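Local atomic coordinates of probable 2-oxoglutarate-dependent dioxygenase At5g05600 (Arabidopsis thaliana, PDB entry 6LSV), a protein that uses iron, 2-oxoglutarate and oxygen to hydroxylate the stress hormone jasmonate to 12-hydroxyjasmonate, a step in the control of plant defence signalling. Residues P322-Y332 with S345-P353. Numbering follows the deposited sequence.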
loop_
_atom_site.group_PDB
_atom_site.type_symbol
_atom_site.label_atom_id
_atom_site.label_comp_id
_atom_site.label_asym_id
_atom_site.label_seq_id
_atom_site.Cartn_x
_atom_site.Cartn_y
_atom_site.Cartn_z
ATOM N N PRO A 322 22.413 -15.471 0.464
ATOM C CA PRO A 322 21.284 -14.713 -0.094
ATOM C C PRO A 322 20.067 -15.610 -0.269
ATOM O O PRO A 322 20.152 -16.687 -0.864
ATOM C CB PRO A 322 21.824 -14.212 -1.437
ATOM C CG PRO A 322 22.876 -15.217 -1.806
ATOM C CD PRO A 322 23.519 -15.598 -0.503
ATOM N N LEU A 323 18.929 -15.155 0.256
ATOM C CA LEU A 323 17.727 -15.975 0.328
ATOM C C LEU A 323 16.817 -15.847 -0.889
ATOM O O LEU A 323 15.846 -16.605 -0.991
ATOM C CB LEU A 323 16.932 -15.629 1.589
ATOM C CG LEU A 323 17.548 -16.067 2.918
ATOM C CD1 LEU A 323 17.070 -15.174 4.056
ATOM C CD2 LEU A 323 17.223 -17.524 3.205
ATOM N N TYR A 324 17.098 -14.923 -1.811
ATOM C CA TYR A 324 16.250 -14.720 -2.981
ATOM C C TYR A 324 17.100 -14.519 -4.229
ATOM O O TYR A 324 18.132 -13.836 -4.176
ATOM C CB TYR A 324 15.320 -13.506 -2.816
ATOM C CG TYR A 324 14.569 -13.430 -1.503
ATOM C CD1 TYR A 324 15.148 -12.847 -0.383
ATOM C CD2 TYR A 324 13.273 -13.917 -1.392
ATOM C CE1 TYR A 324 14.464 -12.765 0.817
ATOM C CE2 TYR A 324 12.580 -13.835 -0.194
ATOM C CZ TYR A 324 13.182 -13.261 0.907
ATOM O OH TYR A 324 12.501 -13.178 2.100
ATOM N N PRO A 325 16.689 -15.088 -5.358
ATOM C CA PRO A 325 17.379 -14.824 -6.623
ATOM C C PRO A 325 17.055 -13.431 -7.134
ATOM O O PRO A 325 16.101 -12.795 -6.661
ATOM C CB PRO A 325 16.816 -15.903 -7.559
ATOM C CG PRO A 325 15.475 -16.217 -6.990
ATOM C CD PRO A 325 15.648 -16.118 -5.505
ATOM N N PRO A 326 17.824 -12.919 -8.095
ATOM C CA PRO A 326 17.537 -11.580 -8.625
ATOM C C PRO A 326 16.278 -11.566 -9.480
ATOM O O PRO A 326 16.001 -12.505 -10.230
ATOM C CB PRO A 326 18.781 -11.256 -9.460
ATOM C CG PRO A 326 19.355 -12.597 -9.812
ATOM C CD PRO A 326 19.093 -13.457 -8.615
ATOM N N MET A 327 15.517 -10.478 -9.362
ATOM C CA MET A 327 14.311 -10.287 -10.160
ATOM C C MET A 327 13.962 -8.808 -10.161
ATOM O O MET A 327 13.927 -8.179 -9.100
ATOM C CB MET A 327 13.140 -11.116 -9.611
ATOM C CG MET A 327 11.845 -10.970 -10.402
ATOM S SD MET A 327 10.456 -11.890 -9.697
ATOM C CE MET A 327 10.594 -13.455 -10.553
ATOM N N THR A 328 13.713 -8.256 -11.344
ATOM C CA THR A 328 13.312 -6.861 -11.425
ATOM C C THR A 328 11.937 -6.669 -10.792
ATOM O O THR A 328 11.155 -7.612 -10.639
ATOM C CB THR A 328 13.279 -6.384 -12.879
ATOM O OG1 THR A 328 12.176 -6.997 -13.557
ATOM C CG2 THR A 328 14.572 -6.743 -13.590
ATOM N N PHE A 329 11.649 -5.423 -10.410
ATOM C CA PHE A 329 10.320 -5.109 -9.904
ATOM C C PHE A 329 9.273 -5.146 -11.009
ATOM O O PHE A 329 8.089 -5.359 -10.721
ATOM C CB PHE A 329 10.320 -3.743 -9.218
ATOM C CG PHE A 329 9.018 -3.403 -8.557
ATOM C CD1 PHE A 329 8.436 -4.282 -7.657
ATOM C CD2 PHE A 329 8.371 -2.213 -8.842
ATOM C CE1 PHE A 329 7.232 -3.977 -7.048
ATOM C CE2 PHE A 329 7.168 -1.901 -8.239
ATOM C CZ PHE A 329 6.596 -2.784 -7.339
ATOM N N ASP A 330 9.685 -4.951 -12.263
ATOM C CA ASP A 330 8.763 -5.128 -13.380
ATOM C C ASP A 330 8.265 -6.564 -13.458
ATOM O O ASP A 330 7.077 -6.806 -13.704
ATOM C CB ASP A 330 9.446 -4.732 -14.685
ATOM C CG ASP A 330 9.241 -3.277 -15.023
ATOM O OD1 ASP A 330 8.250 -2.694 -14.533
ATOM O OD2 ASP A 330 10.064 -2.721 -15.782
ATOM N N GLN A 331 9.160 -7.534 -13.256
ATOM C CA GLN A 331 8.743 -8.932 -13.241
ATOM C C GLN A 331 7.938 -9.248 -11.990
ATOM O O GLN A 331 6.938 -9.971 -12.053
ATOM C CB GLN A 331 9.963 -9.849 -13.319
ATOM C CG GLN A 331 10.524 -10.054 -14.708
ATOM C CD GLN A 331 12.041 -10.124 -14.706
ATOM O OE1 GLN A 331 12.642 -10.791 -13.863
ATOM N NE2 GLN A 331 12.667 -9.443 -15.657
ATOM N N TYR A 332 8.364 -8.714 -10.844
ATOM C CA TYR A 332 7.754 -9.085 -9.572
ATOM C C TYR A 332 6.312 -8.603 -9.482
ATOM O O TYR A 332 5.421 -9.355 -9.070
ATOM C CB TYR A 332 8.580 -8.520 -8.418
ATOM C CG TYR A 332 8.189 -9.059 -7.063
ATOM C CD1 TYR A 332 7.111 -8.528 -6.365
ATOM C CD2 TYR A 332 8.898 -10.101 -6.482
ATOM C CE1 TYR A 332 6.752 -9.021 -5.128
ATOM C CE2 TYR A 332 8.547 -10.598 -5.243
ATOM C CZ TYR A 332 7.474 -10.053 -4.572
ATOM O OH TYR A 332 7.118 -10.545 -3.342
ATOM N N SER A 345 2.504 -15.024 0.186
ATOM C CA SER A 345 2.944 -16.171 -0.597
ATOM C C SER A 345 3.752 -15.755 -1.817
ATOM O O SER A 345 4.520 -16.571 -2.343
ATOM C CB SER A 345 1.742 -17.020 -1.024
ATOM O OG SER A 345 0.935 -16.341 -1.967
ATOM N N HIS A 346 3.605 -14.506 -2.273
ATOM C CA HIS A 346 4.371 -14.045 -3.426
ATOM C C HIS A 346 5.861 -13.956 -3.101
ATOM O O HIS A 346 6.702 -14.438 -3.868
ATOM C CB HIS A 346 3.839 -12.694 -3.909
ATOM C CG HIS A 346 2.522 -12.776 -4.619
ATOM N ND1 HIS A 346 1.542 -11.815 -4.486
ATOM C CD2 HIS A 346 2.024 -13.706 -5.470
ATOM C CE1 HIS A 346 0.497 -12.151 -5.221
ATOM N NE2 HIS A 346 0.764 -13.293 -5.830
ATOM N N VAL A 347 6.208 -13.352 -1.960
ATOM C CA VAL A 347 7.619 -13.225 -1.608
ATOM C C VAL A 347 8.170 -14.534 -1.042
ATOM O O VAL A 347 9.355 -14.840 -1.217
ATOM C CB VAL A 347 7.833 -12.050 -0.632
ATOM C CG1 VAL A 347 7.090 -12.279 0.674
ATOM C CG2 VAL A 347 9.322 -11.822 -0.376
ATOM N N GLU A 348 7.339 -15.336 -0.375
ATOM C CA GLU A 348 7.851 -16.581 0.186
ATOM C C GLU A 348 8.052 -17.651 -0.880
ATOM O O GLU A 348 8.934 -18.503 -0.732
ATOM C CB GLU A 348 6.926 -17.075 1.297
ATOM C CG GLU A 348 7.442 -16.713 2.689
ATOM C CD GLU A 348 6.332 -16.339 3.651
ATOM O OE1 GLU A 348 5.214 -16.870 3.488
ATOM O OE2 GLU A 348 6.572 -15.516 4.563
ATOM N N SER A 349 7.269 -17.627 -1.960
ATOM C CA SER A 349 7.585 -18.477 -3.102
ATOM C C SER A 349 8.780 -17.964 -3.893
ATOM O O SER A 349 9.207 -18.625 -4.848
ATOM C CB SER A 349 6.374 -18.600 -4.024
ATOM O OG SER A 349 6.237 -17.442 -4.824
ATOM N N HIS A 350 9.314 -16.801 -3.524
ATOM C CA HIS A 350 10.499 -16.237 -4.152
ATOM C C HIS A 350 11.787 -16.654 -3.449
ATOM O O HIS A 350 12.868 -16.483 -4.021
ATOM C CB HIS A 350 10.380 -14.705 -4.182
ATOM C CG HIS A 350 11.339 -14.025 -5.112
ATOM N ND1 HIS A 350 11.487 -14.389 -6.433
ATOM C CD2 HIS A 350 12.184 -12.986 -4.913
ATOM C CE1 HIS A 350 12.391 -13.612 -7.003
ATOM N NE2 HIS A 350 12.829 -12.751 -6.103
ATOM N N ILE A 351 11.696 -17.192 -2.229
ATOM C CA ILE A 351 12.877 -17.703 -1.537
ATOM C C ILE A 351 13.497 -18.808 -2.379
ATOM O O ILE A 351 12.834 -19.799 -2.710
ATOM C CB ILE A 351 12.513 -18.204 -0.133
ATOM C CG1 ILE A 351 12.389 -17.040 0.852
ATOM C CG2 ILE A 351 13.556 -19.187 0.373
ATOM C CD1 ILE A 351 11.641 -17.385 2.126
ATOM N N SER A 352 14.768 -18.639 -2.740
ATOM C CA SER A 352 15.432 -19.607 -3.599
ATOM C C SER A 352 15.491 -20.974 -2.914
ATOM O O SER A 352 15.577 -21.059 -1.686
ATOM C CB SER A 352 16.837 -19.124 -3.965
ATOM O OG SER A 352 17.434 -18.400 -2.904
ATOM N N PRO A 353 15.427 -22.070 -3.691
ATOM C CA PRO A 353 15.318 -23.436 -3.153
ATOM C C PRO A 353 16.485 -23.839 -2.252
ATOM O O PRO A 353 17.577 -23.286 -2.396
ATOM C CB PRO A 353 15.282 -24.312 -4.414
ATOM C CG PRO A 353 15.847 -23.460 -5.506
ATOM C CD PRO A 353 15.456 -22.060 -5.165
HETATM O O HOH W 1 14.342 -10.188 -6.183
#
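The C-terminal tail of this 2-oxoglutarate-dependent dioxygenase packs against the segment that leads into the helical region carrying the jasmonate-binding R333 and R337, and H350 is the residue around which the contact is built. With CG anti to the backbone N (chi1 -165°), the imidazole of H350 reaches in between Y324, P325, M327 and Y332. Y332 directs its ring edge at the imidazole face, the planes standing at 83° with centroids 5.8 Å apart. Y324 instead meets it rim to rim, CD2 of Y324 lying 3.8 Å from CD2 of H350. P325 CD lies over one face of the imidazole, while the bent thioether of M327 approaches obliquely, its SD 3.7 Å from H350 CE1. At the imidazole edge a water in the ring plane lies 3.0 Å from H350 NE2 and within hydrogen-bonding distance of P325 O, bridging the two. Farther along the Y324 ring, CE2 touches I351 CG1 and V347 CG2, and V347 O sits at the ring edge. The phenol oxygen of Y332 lies against V347 CB and is hydrogen-bonded to D269; Y324 OH pairs with S277 and Q272, so both tyrosines also tie into the region of helix 269-274. Beyond the rings, S352 N donates to L323 O (2.9 Å, 152° at the hydrogen), an acceptor that also takes a weak bond from S352 OG. An aromatic cluster of two tyrosines and a histidine, with this backbone bond beyond it, thus holds the C-terminal tail against the outside of the double-stranded beta-helix fold.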